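Local coordinates for cellulosomal scaffoldin adaptor protein B (Acetivibrio cellulolyticus, PDB 3BWZ) that is a cellulosomal adaptor scaffoldin, represented here by a type II cohesin module, a family whose members bind dockerin modules to assemble cellulosomes, at residues P3-L11 / T23-I31; G36-D44 / S129-P137. All coordinates share one frame; numbering follows the deposited sequence. Where two conformers were deposited one is given.

Interaction 1: residues P3-L11 / T23-I31; sequences PTSSIEIVL and TASINIKNI
Lys29, in the conformer described, folds its aliphatic chain back over the backbone of Thr4, bent at its last two torsions (chi3 96°, chi4 -66°), which brings NZ within 2.6 Å of Thr4 OG1 while it also donates to Thr4 O. The carbonyl oxygen of Thr4 is then gripped from both faces of its plane: Lys29 NZ stands above one, and from the other Asn30 ND2 arrives 2.9 Å from Thr4 O along a fairly straight bond. Next to it Ser5 OG donates to Asn30 O at 2.7 Å. A water bridges Ser6 OG and Asn27 O.

From Ser6 onward the pairing is a regular antiparallel ladder, Ser6, Glu8 and Val10 exchanging backbone hydrogen bonds with Lys29, Asn27 and Ser25. On the inward face, Ile7 and Ile26 run side by side, CD1 of Ile7 3.8 Å from CG2 of Ile26, and Leu11 CD2 rests 3.6 Å from Ala24 CB. On the other face Val10 CG2 abuts Asn27 ND2, the amide's OD1 being bonded to Thr112.

This beta hairpin of the cohesin fold lies between strand 158-165, parallel to 6-11, and strand 111-120, antiparallel to 21-29, while strand 34-42 packs against Ile7, Ile26 and Ile28.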
ATOM      1  N   PRO A   3      10.369 -16.807   8.871  1.00 32.66           N
ATOM      2  CA  PRO A   3       9.697 -16.650  10.151  1.00 30.44           C
ATOM      3  C   PRO A   3       9.449 -15.188  10.546  1.00 30.03           C
ATOM      4  O   PRO A   3       8.694 -14.939  11.492  1.00 33.01           O
ATOM      5  CB  PRO A   3      10.686 -17.286  11.120  1.00 31.93           C
ATOM      6  CG  PRO A   3      12.022 -16.919  10.539  1.00 33.18           C
ATOM      7  CD  PRO A   3      11.833 -16.805   9.034  1.00 33.55           C
ATOM      8  N   THR A   4      10.082 -14.231   9.866  1.00 27.12           N
ATOM      9  CA  THR A   4       9.784 -12.825  10.144  1.00 23.95           C
ATOM     10  C   THR A   4       8.529 -12.425   9.366  1.00 18.28           C
ATOM     11  O   THR A   4       8.320 -12.791   8.203  1.00 19.60           O
ATOM     12  CB  THR A   4      10.957 -11.833   9.895  1.00 26.98           C
ATOM     13  OG1 THR A   4      10.702 -11.001   8.762  1.00 31.82           O
ATOM     14  CG2 THR A   4      12.294 -12.563   9.746  1.00 28.11           C
ATOM     15  N   SER A   5       7.684 -11.710  10.071  1.00 13.98           N
ATOM     16  CA  SER A   5       6.424 -11.259   9.535  1.00 11.30           C
ATOM     17  C   SER A   5       6.499  -9.758   9.318  1.00 10.39           C
ATOM     18  O   SER A   5       6.985  -9.045  10.188  1.00 11.92           O
ATOM     19  CB  SER A   5       5.293 -11.591  10.499  1.00 14.12           C
ATOM     20  OG  SER A   5       5.121 -12.996  10.643  1.00 16.77           O
ATOM     21  N   SER A   6       6.046  -9.276   8.170  1.00  9.12           N
ATOM     22  CA  SER A   6       6.226  -7.872   7.849  1.00  8.72           C
ATOM     23  C   SER A   6       5.256  -7.390   6.783  1.00  7.86           C
ATOM     24  O   SER A   6       4.690  -8.177   6.015  1.00  7.94           O
ATOM     25  CB  SER A   6       7.651  -7.596   7.363  1.00  9.51           C
ATOM     26  OG  SER A   6       7.911  -8.320   6.165  1.00 10.50           O
ATOM     27  N   ILE A   7       5.132  -6.064   6.725  1.00  7.69           N
ATOM     28  CA  ILE A   7       4.561  -5.357   5.580  1.00  7.11           C
ATOM     29  C   ILE A   7       5.580  -4.295   5.204  1.00  6.99           C
ATOM     30  O   ILE A   7       6.195  -3.681   6.086  1.00  8.13           O
ATOM     31  CB  ILE A   7       3.173  -4.773   5.895  1.00  7.46           C
ATOM     32  CG1 ILE A   7       2.565  -4.114   4.649  1.00  7.28           C
ATOM     33  CG2 ILE A   7       3.199  -3.834   7.091  1.00  8.27           C
ATOM     34  CD1 ILE A   7       1.071  -3.777   4.803  1.00  8.87           C
ATOM     35  N   GLU A   8       5.778  -4.091   3.906  1.00  7.35           N
ATOM     36  CA  GLU A   8       6.803  -3.204   3.387  1.00  7.57           C
ATOM     37  C   GLU A   8       6.304  -2.472   2.171  1.00  6.92           C
ATOM     38  O   GLU A   8       5.610  -3.042   1.332  1.00  8.19           O
ATOM     39  CB  GLU A   8       8.060  -4.006   3.001  1.00  8.47           C
ATOM     40  CG  GLU A   8       9.250  -3.136   2.556  1.00  9.88           C
ATOM     41  CD  GLU A   8      10.548  -3.885   2.336  1.00 11.28           C
ATOM     42  OE1 GLU A   8      10.574  -5.105   2.474  1.00 14.33           O
ATOM     43  OE2 GLU A   8      11.555  -3.213   2.005  1.00 13.83           O
ATOM     44  N   ILE A   9       6.739  -1.231   2.013  1.00  6.81           N
ATOM     45  CA  ILE A   9       6.572  -0.493   0.770  1.00  6.72           C
ATOM     46  C   ILE A   9       7.854  -0.653  -0.042  1.00  7.35           C
ATOM     47  O   ILE A   9       8.901  -0.222   0.380  1.00  8.70           O
ATOM     48  CB  ILE A   9       6.278   0.992   0.997  1.00  7.61           C
ATOM     49  CG1 ILE A   9       5.114   1.185   1.962  1.00  9.63           C
ATOM     50  CG2 ILE A   9       6.074   1.711  -0.324  1.00  8.74           C
ATOM     51  CD1 ILE A   9       4.859   2.660   2.357  1.00  9.74           C
ATOM     52  N   VAL A  10       7.739  -1.311  -1.187  1.00  7.55           N
ATOM     53  CA  VAL A  10       8.847  -1.697  -2.034  1.00  9.07           C
ATOM     54  C   VAL A  10       8.758  -0.944  -3.352  1.00  8.12           C
ATOM     55  O   VAL A  10       7.755  -1.044  -4.025  1.00  9.70           O
ATOM     56  CB  VAL A  10       8.842  -3.266  -2.277  1.00  9.99           C
ATOM     57  CG1 VAL A  10       9.983  -3.696  -3.186  1.00 12.90           C
ATOM     58  CG2 VAL A  10       8.913  -3.997  -0.929  1.00 12.15           C
ATOM     59  N   LEU A  11       9.803  -0.228  -3.745  1.00  8.22           N
ATOM     60  CA  LEU A  11       9.812   0.463  -5.039  1.00  8.22           C
ATOM     61  C   LEU A  11      10.561  -0.328  -6.093  1.00  8.24           C
ATOM     62  O   LEU A  11      11.542  -1.015  -5.804  1.00 10.38           O
ATOM     63  CB  LEU A  11      10.479   1.832  -4.920  1.00  9.35           C
ATOM     64  CG  LEU A  11       9.936   2.714  -3.808  1.00 10.18           C
ATOM     65  CD1 LEU A  11      10.600   4.103  -3.866  1.00 11.01           C
ATOM     66  CD2 LEU A  11       8.445   2.806  -3.821  1.00  9.64           C
ATOM     67  N   THR A  23       6.837   2.523  -9.221  1.00  7.09           N
ATOM     68  CA  THR A  23       5.795   1.622  -8.765  1.00  7.27           C
ATOM     69  C   THR A  23       6.093   1.196  -7.349  1.00  7.00           C
ATOM     70  O   THR A  23       7.121   0.554  -7.091  1.00  7.76           O
ATOM     71  CB  THR A  23       5.683   0.421  -9.711  1.00  8.66           C
ATOM     72  OG1 THR A  23       5.377   0.880 -11.037  1.00  9.85           O
ATOM     73  CG2 THR A  23       4.587  -0.534  -9.271  1.00  9.71           C
ATOM     74  N   ALA A  24       5.185   1.533  -6.443  1.00  6.68           N
ATOM     75  CA  ALA A  24       5.283   1.144  -5.045  1.00  7.19           C
ATOM     76  C   ALA A  24       4.389  -0.081  -4.825  1.00  7.28           C
ATOM     77  O   ALA A  24       3.164  -0.011  -4.886  1.00  9.55           O
ATOM     78  CB  ALA A  24       4.848   2.299  -4.144  1.00  8.13           C
ATOM     79  N   SER A  25       5.024  -1.207  -4.547  1.00  6.92           N
ATOM     80  CA  SER A  25       4.329  -2.439  -4.230  1.00  7.25           C
ATOM     81  C   SER A  25       4.251  -2.601  -2.729  1.00  6.92           C
ATOM     82  O   SER A  25       5.245  -2.473  -2.018  1.00  8.82           O
ATOM     83  CB  SER A  25       5.082  -3.631  -4.828  1.00  8.04           C
ATOM     84  OG  SER A  25       5.074  -3.562  -6.235  1.00  9.45           O
ATOM     85  N   ILE A  26       3.049  -2.856  -2.226  1.00  6.55           N
ATOM     86  CA  ILE A  26       2.809  -3.054  -0.810  1.00  6.39           C
ATOM     87  C   ILE A  26       2.830  -4.554  -0.558  1.00  5.85           C
ATOM     88  O   ILE A  26       1.910  -5.272  -0.939  1.00  6.84           O
ATOM     89  CB  ILE A  26       1.493  -2.445  -0.336  1.00  7.38           C
ATOM     90  CG1 ILE A  26       1.410  -0.938  -0.632  1.00  9.96           C
ATOM     91  CG2 ILE A  26       1.345  -2.709   1.158  1.00  8.71           C
ATOM     92  CD1 ILE A  26       0.060  -0.404  -0.595  0.50  9.84           C
ATOM     93  N   ASN A  27       3.918  -5.030   0.039  1.00  6.44           N
ATOM     94  CA  ASN A  27       4.222  -6.445   0.136  1.00  6.47           C
ATOM     95  C   ASN A  27       4.143  -6.919   1.567  1.00  7.10           C
ATOM     96  O   ASN A  27       4.773  -6.333   2.456  1.00  8.45           O
ATOM     97  CB  ASN A  27       5.617  -6.765  -0.418  1.00  7.72           C
ATOM     98  CG  ASN A  27       5.715  -6.531  -1.898  1.00  7.92           C
ATOM     99  OD1 ASN A  27       4.727  -6.281  -2.570  1.00  8.16           O
ATOM    100  ND2 ASN A  27       6.931  -6.584  -2.420  1.00 10.89           N
ATOM    101  N   ILE A  28       3.411  -8.005   1.777  1.00  7.15           N
ATOM    102  CA  ILE A  28       3.376  -8.678   3.062  1.00  7.61           C
ATOM    103  C   ILE A  28       4.155  -9.982   3.001  1.00  7.24           C
ATOM    104  O   ILE A  28       4.237 -10.591   1.941  1.00  8.06           O
ATOM    105  CB  ILE A  28       1.931  -8.911   3.595  1.00  7.51           C
ATOM    106  CG1 ILE A  28       1.143  -9.913   2.739  0.97  8.67           C
ATOM    107  CG2 ILE A  28       1.183  -7.596   3.727  0.97  9.35           C
ATOM    108  CD1 ILE A  28      -0.193 -10.341   3.363  0.97  8.78           C
ATOM    109  N   LYS A  29       4.696 -10.374   4.137  1.00  8.41           N
ATOM    110  CA  LYS A  29       5.386 -11.630   4.300  1.00  9.30           C
ATOM    111  C   LYS A  29       4.940 -12.301   5.592  1.00  8.86           C
ATOM    112  O   LYS A  29       5.016 -11.707   6.668  1.00  9.79           O
ATOM    113  CB  LYS A  29       6.891 -11.404   4.376  1.00 10.82           C
ATOM    114  CG  LYS A  29       7.724 -12.633   4.414  0.50 15.16           C
ATOM    115  CD  LYS A  29       9.199 -12.308   4.315  0.50 15.71           C
ATOM    116  CE  LYS A  29       9.915 -12.212   5.660  0.50 19.81           C
ATOM    117  NZ  LYS A  29       9.437 -11.069   6.494  0.50 24.64           N
ATOM    118  N   ASN A  30       4.527 -13.559   5.473  1.00  9.96           N
ATOM    119  CA  ASN A  30       4.244 -14.401   6.627  1.00 10.81           C
ATOM    120  C   ASN A  30       3.246 -13.795   7.580  1.00 10.83           C
ATOM    121  O   ASN A  30       3.425 -13.855   8.787  1.00 11.93           O
ATOM    122  CB  ASN A  30       5.538 -14.774   7.357  1.00 12.38           C
ATOM    123  CG  ASN A  30       6.503 -15.497   6.468  1.00 16.64           C
ATOM    124  OD1 ASN A  30       6.106 -16.350   5.673  1.00 17.89           O
ATOM    125  ND2 ASN A  30       7.770 -15.132   6.554  1.00 21.21           N
ATOM    126  N   ILE A  31       2.158 -13.251   7.044  1.00  9.99           N
ATOM    127  CA  ILE A  31       1.077 -12.739   7.878  1.00 10.10           C
ATOM    128  C   ILE A  31       0.030 -13.844   7.998  1.00  9.92           C
ATOM    129  O   ILE A  31      -0.697 -14.143   7.044  1.00 10.73           O
ATOM    130  CB  ILE A  31       0.458 -11.449   7.331  1.00  9.41           C
ATOM    131  CG1 ILE A  31       1.529 -10.360   7.113  1.00  9.64           C
ATOM    132  CG2 ILE A  31      -0.657 -10.994   8.269  1.00 10.06           C
ATOM    133  CD1 ILE A  31       2.237  -9.909   8.378  1.00 10.39           C
TER
HETATM  134  O   HOH W   1       7.057  -7.524   3.702  1.00 12.44           O
HETATM  135  O   HOH W   2      10.527  -8.953   5.790  1.00 22.87           O

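Interaction 2: residues G36-D44 / S129-P137; sequences GCQLNMKYD and SFEDTTSVP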
ATOM      1  N   GLY A  36      -7.071  -9.234   4.636  1.00  7.29           N
ATOM      2  CA  GLY A  36      -7.363  -7.877   4.244  1.00  7.86           C
ATOM      3  C   GLY A  36      -6.640  -6.867   5.088  1.00  6.98           C
ATOM      4  O   GLY A  36      -5.991  -7.205   6.065  1.00  7.32           O
ATOM      5  N   CYS A  37      -6.774  -5.606   4.705  1.00  7.09           N
ATOM      6  CA  CYS A  37      -6.056  -4.548   5.384  1.00  7.21           C
ATOM      7  C   CYS A  37      -6.711  -3.196   5.183  1.00  7.09           C
ATOM      8  O   CYS A  37      -7.465  -3.005   4.230  1.00 11.28           O
ATOM      9  CB  CYS A  37      -4.595  -4.488   4.939  1.00  7.83           C
ATOM     10  SG  CYS A  37      -4.342  -4.198   3.176  1.00 11.19           S
ATOM     11  N   GLN A  38      -6.406  -2.271   6.070  1.00  6.47           N
ATOM     12  CA  GLN A  38      -6.613  -0.858   5.865  1.00  6.54           C
ATOM     13  C   GLN A  38      -5.251  -0.190   6.037  1.00  6.55           C
ATOM     14  O   GLN A  38      -4.549  -0.460   7.022  1.00  7.88           O
ATOM     15  CB  GLN A  38      -7.619  -0.246   6.845  1.00  7.47           C
ATOM     16  CG  GLN A  38      -7.773   1.233   6.619  1.00  8.16           C
ATOM     17  CD  GLN A  38      -8.754   1.944   7.529  1.00  8.63           C
ATOM     18  OE1 GLN A  38      -9.227   1.390   8.540  1.00 10.21           O
ATOM     19  NE2 GLN A  38      -9.017   3.195   7.215  1.00  9.19           N
ATOM     20  N   LEU A  39      -4.885   0.669   5.081  1.00  6.35           N
ATOM     21  CA  LEU A  39      -3.584   1.315   5.047  1.00  6.38           C
ATOM     22  C   LEU A  39      -3.737   2.804   4.855  1.00  6.61           C
ATOM     23  O   LEU A  39      -4.635   3.261   4.160  1.00  7.27           O
ATOM     24  CB  LEU A  39      -2.719   0.724   3.928  1.00  7.15           C
ATOM     25  CG  LEU A  39      -2.542  -0.798   3.982  1.00  7.15           C
ATOM     26  CD1 LEU A  39      -1.801  -1.270   2.751  1.00  9.44           C
ATOM     27  CD2 LEU A  39      -1.807  -1.270   5.235  1.00  8.87           C
ATOM     28  N   ASN A  40      -2.808   3.549   5.436  1.00  6.47           N
ATOM     29  CA  ASN A  40      -2.762   4.997   5.321  1.00  7.22           C
ATOM     30  C   ASN A  40      -1.375   5.388   4.858  1.00  7.19           C
ATOM     31  O   ASN A  40      -0.419   5.324   5.635  1.00  8.68           O
ATOM     32  CB  ASN A  40      -3.099   5.622   6.681  1.00  7.69           C
ATOM     33  CG  ASN A  40      -3.286   7.103   6.616  1.00  9.04           C
ATOM     34  OD1 ASN A  40      -2.440   7.893   7.138  1.00 11.82           O
ATOM     35  ND2 ASN A  40      -4.348   7.526   5.978  1.00  7.91           N
ATOM     36  N   MET A  41      -1.292   5.805   3.601  1.00  7.56           N
ATOM     37  CA  MET A  41      -0.029   6.150   2.953  1.00  7.93           C
ATOM     38  C   MET A  41       0.105   7.658   2.852  1.00  7.92           C
ATOM     39  O   MET A  41      -0.869   8.382   2.644  1.00  9.63           O
ATOM     40  CB  MET A  41       0.068   5.581   1.569  0.67  8.26           C
ATOM     41  CG  MET A  41       0.184   4.103   1.568  0.67  9.03           C
ATOM     42  SD  MET A  41       0.183   3.418  -0.077  0.67  9.80           S
ATOM     43  CE  MET A  41       1.732   4.001  -0.754  0.67 10.55           C
ATOM     44  N   LYS A  42       1.339   8.137   2.965  1.00  8.16           N
ATOM     45  CA  LYS A  42       1.679   9.549   2.849  1.00  8.52           C
ATOM     46  C   LYS A  42       2.799   9.734   1.835  1.00  7.97           C
ATOM     47  O   LYS A  42       3.767   8.991   1.807  1.00  9.83           O
ATOM     48  CB  LYS A  42       2.115  10.085   4.217  1.00 10.35           C
ATOM     49  CG  LYS A  42       2.498  11.550   4.272  1.00 12.39           C
ATOM     50  CD  LYS A  42       1.298  12.464   4.211  1.00 14.88           C
ATOM     51  CE  LYS A  42       1.698  13.922   4.216  1.00 15.27           C
ATOM     52  NZ  LYS A  42       2.393  14.318   2.961  1.00 17.32           N
ATOM     53  N   TYR A  43       2.639  10.745   1.003  1.00  7.92           N
ATOM     54  CA  TYR A  43       3.656  11.131   0.023  1.00  7.63           C
ATOM     55  C   TYR A  43       3.648  12.644  -0.087  1.00  7.98           C
ATOM     56  O   TYR A  43       2.719  13.301   0.395  1.00  8.66           O
ATOM     57  CB  TYR A  43       3.416  10.454  -1.348  1.00  7.86           C
ATOM     58  CG  TYR A  43       2.129  10.892  -1.992  1.00  7.58           C
ATOM     59  CD1 TYR A  43       2.096  11.921  -2.912  1.00  7.62           C
ATOM     60  CD2 TYR A  43       0.929  10.325  -1.621  1.00  7.75           C
ATOM     61  CE1 TYR A  43       0.911  12.368  -3.465  1.00  8.25           C
ATOM     62  CE2 TYR A  43      -0.277  10.753  -2.171  1.00  8.14           C
ATOM     63  CZ  TYR A  43      -0.287  11.779  -3.086  1.00  8.30           C
ATOM     64  OH  TYR A  43      -1.490  12.222  -3.584  1.00  9.27           O
ATOM     65  N   ASP A  44       4.669  13.198  -0.738  1.00  7.80           N
ATOM     66  CA  ASP A  44       4.774  14.639  -0.901  1.00  8.06           C
ATOM     67  C   ASP A  44       4.155  14.997  -2.239  1.00  8.46           C
ATOM     68  O   ASP A  44       4.704  14.658  -3.275  1.00  8.28           O
ATOM     69  CB  ASP A  44       6.251  15.078  -0.851  1.00  8.90           C
ATOM     70  CG  ASP A  44       6.419  16.571  -0.973  1.00  9.63           C
ATOM     71  OD1 ASP A  44       5.466  17.258  -1.420  1.00 10.72           O
ATOM     72  OD2 ASP A  44       7.520  17.053  -0.628  1.00 12.36           O
ATOM     73  N   SER A 129       5.500   6.818   2.692  1.00  8.28           N
ATOM     74  CA  SER A 129       5.419   6.268   4.028  1.00  8.25           C
ATOM     75  C   SER A 129       4.040   5.704   4.326  1.00  7.58           C
ATOM     76  O   SER A 129       3.075   5.960   3.601  1.00  8.36           O
ATOM     77  CB  SER A 129       5.689   7.318   5.082  1.00 10.84           C
ATOM     78  OG  SER A 129       4.940   8.460   4.898  0.50 10.72           O
ATOM     79  N   PHE A 130       3.964   4.935   5.413  1.00  8.56           N
ATOM     80  CA  PHE A 130       2.690   4.702   6.088  1.00  8.17           C
ATOM     81  C   PHE A 130       2.716   5.573   7.319  1.00  9.06           C
ATOM     82  O   PHE A 130       3.760   5.726   7.946  1.00 11.97           O
ATOM     83  CB  PHE A 130       2.550   3.274   6.569  1.00  9.86           C
ATOM     84  CG  PHE A 130       2.411   2.250   5.490  1.00  9.51           C
ATOM     85  CD1 PHE A 130       3.171   1.096   5.517  1.00 11.47           C
ATOM     86  CD2 PHE A 130       1.417   2.367   4.539  1.00  9.82           C
ATOM     87  CE1 PHE A 130       3.006   0.107   4.591  1.00 13.30           C
ATOM     88  CE2 PHE A 130       1.251   1.378   3.579  1.00 12.30           C
ATOM     89  CZ  PHE A 130       2.054   0.233   3.621  1.00 12.36           C
ATOM     90  N   GLU A 131       1.576   6.142   7.702  1.00  8.97           N
ATOM     91  CA  GLU A 131       1.504   7.092   8.832  0.50  9.99           C
ATOM     92  C   GLU A 131       0.264   6.831   9.674  1.00  9.64           C
ATOM     93  O   GLU A 131      -0.809   6.593   9.123  1.00  9.02           O
ATOM     94  CB  GLU A 131       1.475   8.533   8.309  0.50 11.02           C
ATOM     95  CG  GLU A 131       2.827   9.003   7.742  0.50 14.79           C
ATOM     96  CD  GLU A 131       2.995  10.525   7.771  0.50 16.63           C
ATOM     97  OE1 GLU A 131       4.137  10.996   7.960  0.50 26.29           O
ATOM     98  OE2 GLU A 131       1.992  11.257   7.615  0.50 21.82           O
ATOM     99  N   ASP A 132       0.396   6.956  10.987  1.00 10.78           N
ATOM    100  CA  ASP A 132      -0.761   6.979  11.861  1.00 10.94           C
ATOM    101  C   ASP A 132      -1.655   8.201  11.520  1.00 10.70           C
ATOM    102  O   ASP A 132      -1.230   9.170  10.874  1.00 13.77           O
ATOM    103  CB  ASP A 132      -0.334   6.933  13.327  1.00 11.38           C
ATOM    104  CG  ASP A 132       0.124   5.561  13.793  1.00 11.96           C
ATOM    105  OD1 ASP A 132      -0.063   4.532  13.113  1.00 13.39           O
ATOM    106  OD2 ASP A 132       0.645   5.540  14.932  1.00 14.29           O
ATOM    107  N   THR A 133      -2.930   8.099  11.881  1.00  9.93           N
ATOM    108  CA  THR A 133      -3.934   9.060  11.505  1.00 10.44           C
ATOM    109  C   THR A 133      -5.099   8.974  12.477  1.00  9.91           C
ATOM    110  O   THR A 133      -5.444   7.894  12.977  1.00  9.82           O
ATOM    111  CB  THR A 133      -4.449   8.767  10.085  1.00 10.48           C
ATOM    112  OG1 THR A 133      -5.681   9.459   9.872  1.00 13.59           O
ATOM    113  CG2 THR A 133      -4.656   7.257   9.826  1.00 11.76           C
ATOM    114  N   THR A 134      -5.738  10.104  12.731  1.00 10.18           N
ATOM    115  CA  THR A 134      -6.873  10.118  13.635  1.00 11.22           C
ATOM    116  C   THR A 134      -8.046   9.278  13.129  1.00 10.11           C
ATOM    117  O   THR A 134      -8.867   8.834  13.929  1.00 11.83           O
ATOM    118  CB  THR A 134      -7.350  11.540  13.918  1.00 13.55           C
ATOM    119  OG1 THR A 134      -7.693  12.176  12.697  1.00 15.92           O
ATOM    120  CG2 THR A 134      -6.284  12.353  14.612  1.00 15.02           C
ATOM    121  N   SER A 135      -8.098   9.021  11.829  1.00  9.61           N
ATOM    122  CA  SER A 135      -9.139   8.191  11.245  1.00 10.61           C
ATOM    123  C   SER A 135      -9.005   6.724  11.573  1.00  8.54           C
ATOM    124  O   SER A 135      -9.959   5.984  11.402  1.00  9.49           O
ATOM    125  CB  SER A 135      -9.135   8.358   9.721  1.00 12.35           C
ATOM    126  OG  SER A 135      -9.346   9.699   9.344  1.00 15.77           O
ATOM    127  N   VAL A 136      -7.816   6.291  12.001  1.00  8.22           N
ATOM    128  CA  VAL A 136      -7.539   4.870  12.158  1.00  7.76           C
ATOM    129  C   VAL A 136      -6.858   4.648  13.519  1.00  7.36           C
ATOM    130  O   VAL A 136      -5.649   4.409  13.612  1.00  8.14           O
ATOM    131  CB  VAL A 136      -6.696   4.306  10.994  1.00  8.43           C
ATOM    132  CG1 VAL A 136      -6.728   2.794  11.064  1.00  9.72           C
ATOM    133  CG2 VAL A 136      -7.258   4.743   9.632  1.00  9.53           C
ATOM    134  N   PRO A 137      -7.650   4.716  14.602  1.00  7.87           N
ATOM    135  CA  PRO A 137      -7.077   4.574  15.937  1.00  8.15           C
ATOM    136  C   PRO A 137      -6.348   3.260  16.211  1.00  7.60           C
ATOM    137  O   PRO A 137      -5.523   3.230  17.113  1.00  8.88           O
ATOM    138  CB  PRO A 137      -8.277   4.726  16.871  1.00 10.44           C
ATOM    139  CG  PRO A 137      -9.377   5.204  16.084  1.00 13.08           C
ATOM    140  CD  PRO A 137      -9.074   5.078  14.646  1.00  7.73           C
TER
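Phe130 and Met41 form the tightly packed end of this contact, a non-hydrogen-bonded antiparallel pair whose side chains enter the core. Met41 CG lies 3.6 Å from Phe130 CE2, approaching the ring obliquely, and Leu39 CB touches the same ring atom from two residues earlier on the strand. Asn40 O sits at the ring's edge, in its plane, and accepts a backbone hydrogen bond from Glu131 N at 3.0 Å. With Phe130 CG anti to its own carbonyl carbon (chi1 -69°), the ring swings across to the neighbouring strand.

On the other face, Lys42 and Ser129 are a hydrogen-bonded pair: Lys42 N donates to Ser129 O, and Lys42 O accepts from Ser129 N. Here the packing gives way to a more open surface. In the conformer described, exposed Glu131 lies across the lysine's aliphatic part, its OE2 3.4 Å from Lys42 CG. In that copy Lys42 NZ and Glu131 OE2 are 5.6 Å apart. The ammonium bonds to Tyr43 O and Lys86 O.

After Phe130 the second segment leaves the sheet and becomes a loop that still leans on the strand. Thr133 CG2 packs 3.5 Å from Asn40 CG, and the Val136 methyls meet the end of the extended Gln38 side chain from the opposite direction. The loop is tied by a type I turn from Thr133 to Val136 and by an ST turn, in which Thr133 OG1 accepts from Ser135 N.

This antiparallel pairing belongs to the cohesin beta-sandwich, Phe130 and Met41 facing its core. Strand 34-42 continues its antiparallel pairing with 143-147 where the loop departs, and with 88-94 along its other edge. Strand 158-165 pairs with 126-130, while Ile26 of strand 21-29 packs against Leu39, Met41 and Phe130 from across the core.

Overall arrangement
Interactions 1 and 2 illustrate how a beta-sandwich core is built from separate strand pairings whose inward faces meet. Their centres lie about 15 Å apart, yet their side chains touch directly: Ile9 CG1 comes within 3.5 Å of Phe130 CE1, and Ile7 CD1 and Ile26 CG2 each reach a methyl of Leu39 at 3.8 Å (CD2 and CD1 respectively). Along the chain they are in series, the hairpin of interaction 1 closing before strand 34-42 opens interaction 2. That second pairing spans 84 intervening residues, whereas the hairpin spans 11. Strand 158-165 runs beside both 6-11 and 126-130, linking the two contacts at their edges.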